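Local structure of peroxiredoxin (Mycobacterium tuberculosis, 5EPF) at residues F109-G114 with K123-V128. The protein probably reduces hydrogen peroxide and organic hydroperoxides to water and alcohols as a thiol-specific peroxidase, helping to protect the cell against oxidative stress. Residues are numbered along the deposited sequence; the frame is centred on the assembly and turned at random.
Sequences FGVKRG and KRTTFV. With SO4 (sulfate ion), chain C.
Phe109 meets Phe127 edge-to-face: CD1 of Phe109 stands over the centre of the Phe127 ring, 3.5 Å from its CD2. The ring centroids are 4.7 Å apart and the planes inclined at 54°. Val111 extends this apolar patch, its CG1 lying at the edge of the Phe127 ring, 4.1 Å from CZ, and meeting Thr125 OG1 tip to tip at 3.4 Å. That hydroxyl is turned back to donate to Lys123 O (2.8 Å), approaching from above the carbonyl plane. One backbone bond joins the segments, Lys123 N to Val111 O (3.0 Å), nearly straight at 170° and in the carbonyl plane. Lys123 CB sits over the centre of the Arg113 guanidinium, 4.0 Å above its plane, with CG and CD continuing alongside NH2. Arg113 NE donates to O1 (2.8 Å) of a sulfate, probably from the crystallisation liquor, and NH2 to its O4, probably easing the repulsion between the two cations. Just after Phe109, a Schellman motif with positive phi at Gly110 ends helix 104-109; the chain then runs nearly antiparallel to 123-128. The contact thus packs the exit of that helix against strand 125-129 of the thioredoxin-fold sheet, beside strand 39-43, whose Phe43 touches Phe109 and Val111.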
loop_
_atom_site.group_PDB
_atom_site.type_symbol
_atom_site.label_atom_id
_atom_site.label_comp_id
_atom_site.label_asym_id
_atom_site.label_seq_id
_atom_site.Cartn_x
_atom_site.Cartn_y
_atom_site.Cartn_z
ATOM N N PHE A 109 6.470 -8.645 4.467
ATOM C CA PHE A 109 7.198 -7.417 4.172
ATOM C C PHE A 109 8.041 -6.919 5.343
ATOM O O PHE A 109 8.785 -5.937 5.186
ATOM C CB PHE A 109 6.219 -6.332 3.713
ATOM C CG PHE A 109 5.781 -6.464 2.275
ATOM C CD1 PHE A 109 6.400 -5.700 1.283
ATOM C CD2 PHE A 109 4.773 -7.352 1.904
ATOM C CE1 PHE A 109 6.012 -5.795 -0.053
ATOM C CE2 PHE A 109 4.374 -7.461 0.572
ATOM C CZ PHE A 109 4.997 -6.684 -0.407
ATOM N N GLY A 110 7.970 -7.576 6.496
ATOM C CA GLY A 110 8.753 -7.161 7.643
ATOM C C GLY A 110 8.221 -5.953 8.376
ATOM O O GLY A 110 8.998 -5.268 9.052
ATOM N N VAL A 111 6.916 -5.683 8.285
ATOM C CA VAL A 111 6.303 -4.512 8.897
ATOM C C VAL A 111 5.241 -4.875 9.930
ATOM O O VAL A 111 4.549 -3.990 10.436
ATOM C CB VAL A 111 5.765 -3.509 7.851
ATOM C CG1 VAL A 111 6.888 -3.029 6.949
ATOM C CG2 VAL A 111 4.640 -4.109 7.017
ATOM N N LYS A 112 5.115 -6.152 10.276
ATOM C CA LYS A 112 4.126 -6.572 11.260
ATOM C C LYS A 112 4.570 -6.184 12.664
ATOM O O LYS A 112 5.761 -6.230 12.982
ATOM C CB LYS A 112 3.974 -8.092 11.208
ATOM C CG LYS A 112 2.914 -8.635 12.171
ATOM C CD LYS A 112 2.863 -10.152 12.129
ATOM C CE LYS A 112 2.011 -10.745 13.250
ATOM N NZ LYS A 112 2.066 -12.243 13.259
ATOM N N ARG A 113 3.605 -5.822 13.513
ATOM C CA ARG A 113 3.844 -5.554 14.928
ATOM C C ARG A 113 2.830 -6.312 15.771
ATOM O O ARG A 113 1.681 -6.505 15.365
ATOM C CB ARG A 113 3.775 -4.050 15.239
ATOM C CG ARG A 113 4.961 -3.287 14.700
ATOM C CD ARG A 113 4.863 -1.793 14.951
ATOM N NE ARG A 113 6.190 -1.190 14.900
ATOM C CZ ARG A 113 6.421 0.118 14.841
ATOM N NH1 ARG A 113 5.410 0.977 14.808
ATOM N NH2 ARG A 113 7.671 0.560 14.800
ATOM N N GLY A 114 3.267 -6.750 16.950
ATOM C CA GLY A 114 2.399 -7.463 17.868
ATOM C C GLY A 114 2.875 -7.224 19.280
ATOM O O GLY A 114 4.005 -6.775 19.511
ATOM N N LYS A 123 3.788 -1.081 10.922
ATOM C CA LYS A 123 4.693 0.051 10.791
ATOM C C LYS A 123 4.465 0.700 9.421
ATOM O O LYS A 123 4.455 0.014 8.399
ATOM C CB LYS A 123 6.130 -0.469 10.907
ATOM C CG LYS A 123 7.222 0.568 10.848
ATOM C CD LYS A 123 8.593 -0.064 11.109
ATOM C CE LYS A 123 9.671 0.989 11.167
ATOM N NZ LYS A 123 10.982 0.390 11.557
ATOM N N ARG A 124 4.266 2.020 9.400
ATOM C CA ARG A 124 3.929 2.753 8.175
ATOM C C ARG A 124 5.071 2.689 7.160
ATOM O O ARG A 124 6.145 3.241 7.400
ATOM C CB ARG A 124 3.617 4.215 8.504
ATOM C CG ARG A 124 3.111 5.002 7.306
ATOM C CD ARG A 124 2.858 6.503 7.555
ATOM N NE ARG A 124 2.081 6.789 8.766
ATOM C CZ ARG A 124 0.751 6.859 8.841
ATOM N NH1 ARG A 124 -0.005 6.665 7.765
ATOM N NH2 ARG A 124 0.160 7.132 10.004
ATOM N N THR A 125 4.852 2.033 6.024
ATOM C CA THR A 125 5.918 1.737 5.073
ATOM C C THR A 125 5.292 1.570 3.702
ATOM O O THR A 125 4.250 0.923 3.583
ATOM C CB THR A 125 6.630 0.420 5.437
ATOM O OG1 THR A 125 6.828 0.324 6.855
ATOM C CG2 THR A 125 7.957 0.308 4.744
ATOM N N THR A 126 5.935 2.127 2.675
ATOM C CA THR A 126 5.455 2.013 1.302
ATOM C C THR A 126 6.478 1.310 0.432
ATOM O O THR A 126 7.674 1.636 0.474
ATOM C CB THR A 126 5.134 3.396 0.746
ATOM O OG1 THR A 126 4.125 3.991 1.575
ATOM C CG2 THR A 126 4.658 3.343 -0.697
ATOM N N PHE A 127 5.996 0.369 -0.378
ATOM C CA PHE A 127 6.840 -0.387 -1.300
ATOM C C PHE A 127 6.385 -0.107 -2.723
ATOM O O PHE A 127 5.215 -0.328 -3.058
ATOM C CB PHE A 127 6.729 -1.885 -0.995
ATOM C CG PHE A 127 7.181 -2.229 0.399
ATOM C CD1 PHE A 127 8.505 -2.540 0.672
ATOM C CD2 PHE A 127 6.279 -2.188 1.462
ATOM C CE1 PHE A 127 8.940 -2.811 1.956
ATOM C CE2 PHE A 127 6.702 -2.466 2.771
ATOM C CZ PHE A 127 8.034 -2.781 3.000
ATOM N N VAL A 128 7.303 0.355 -3.568
ATOM C CA VAL A 128 7.016 0.479 -4.997
ATOM C C VAL A 128 7.461 -0.828 -5.646
ATOM O O VAL A 128 8.646 -1.182 -5.584
ATOM C CB VAL A 128 7.749 1.683 -5.611
ATOM C CG1 VAL A 128 7.408 1.814 -7.083
ATOM C CG2 VAL A 128 7.445 2.962 -4.852
HETATM S S SO4 C . 9.706 -2.738 14.804
HETATM O O1 SO4 C . 8.289 -3.086 14.702
HETATM O O2 SO4 C . 10.364 -3.654 15.735
HETATM O O3 SO4 C . 10.334 -2.836 13.486
HETATM O O4 SO4 C . 9.829 -1.373 15.312
HETATM O O HOH W 1 10.412 -2.484 9.836
#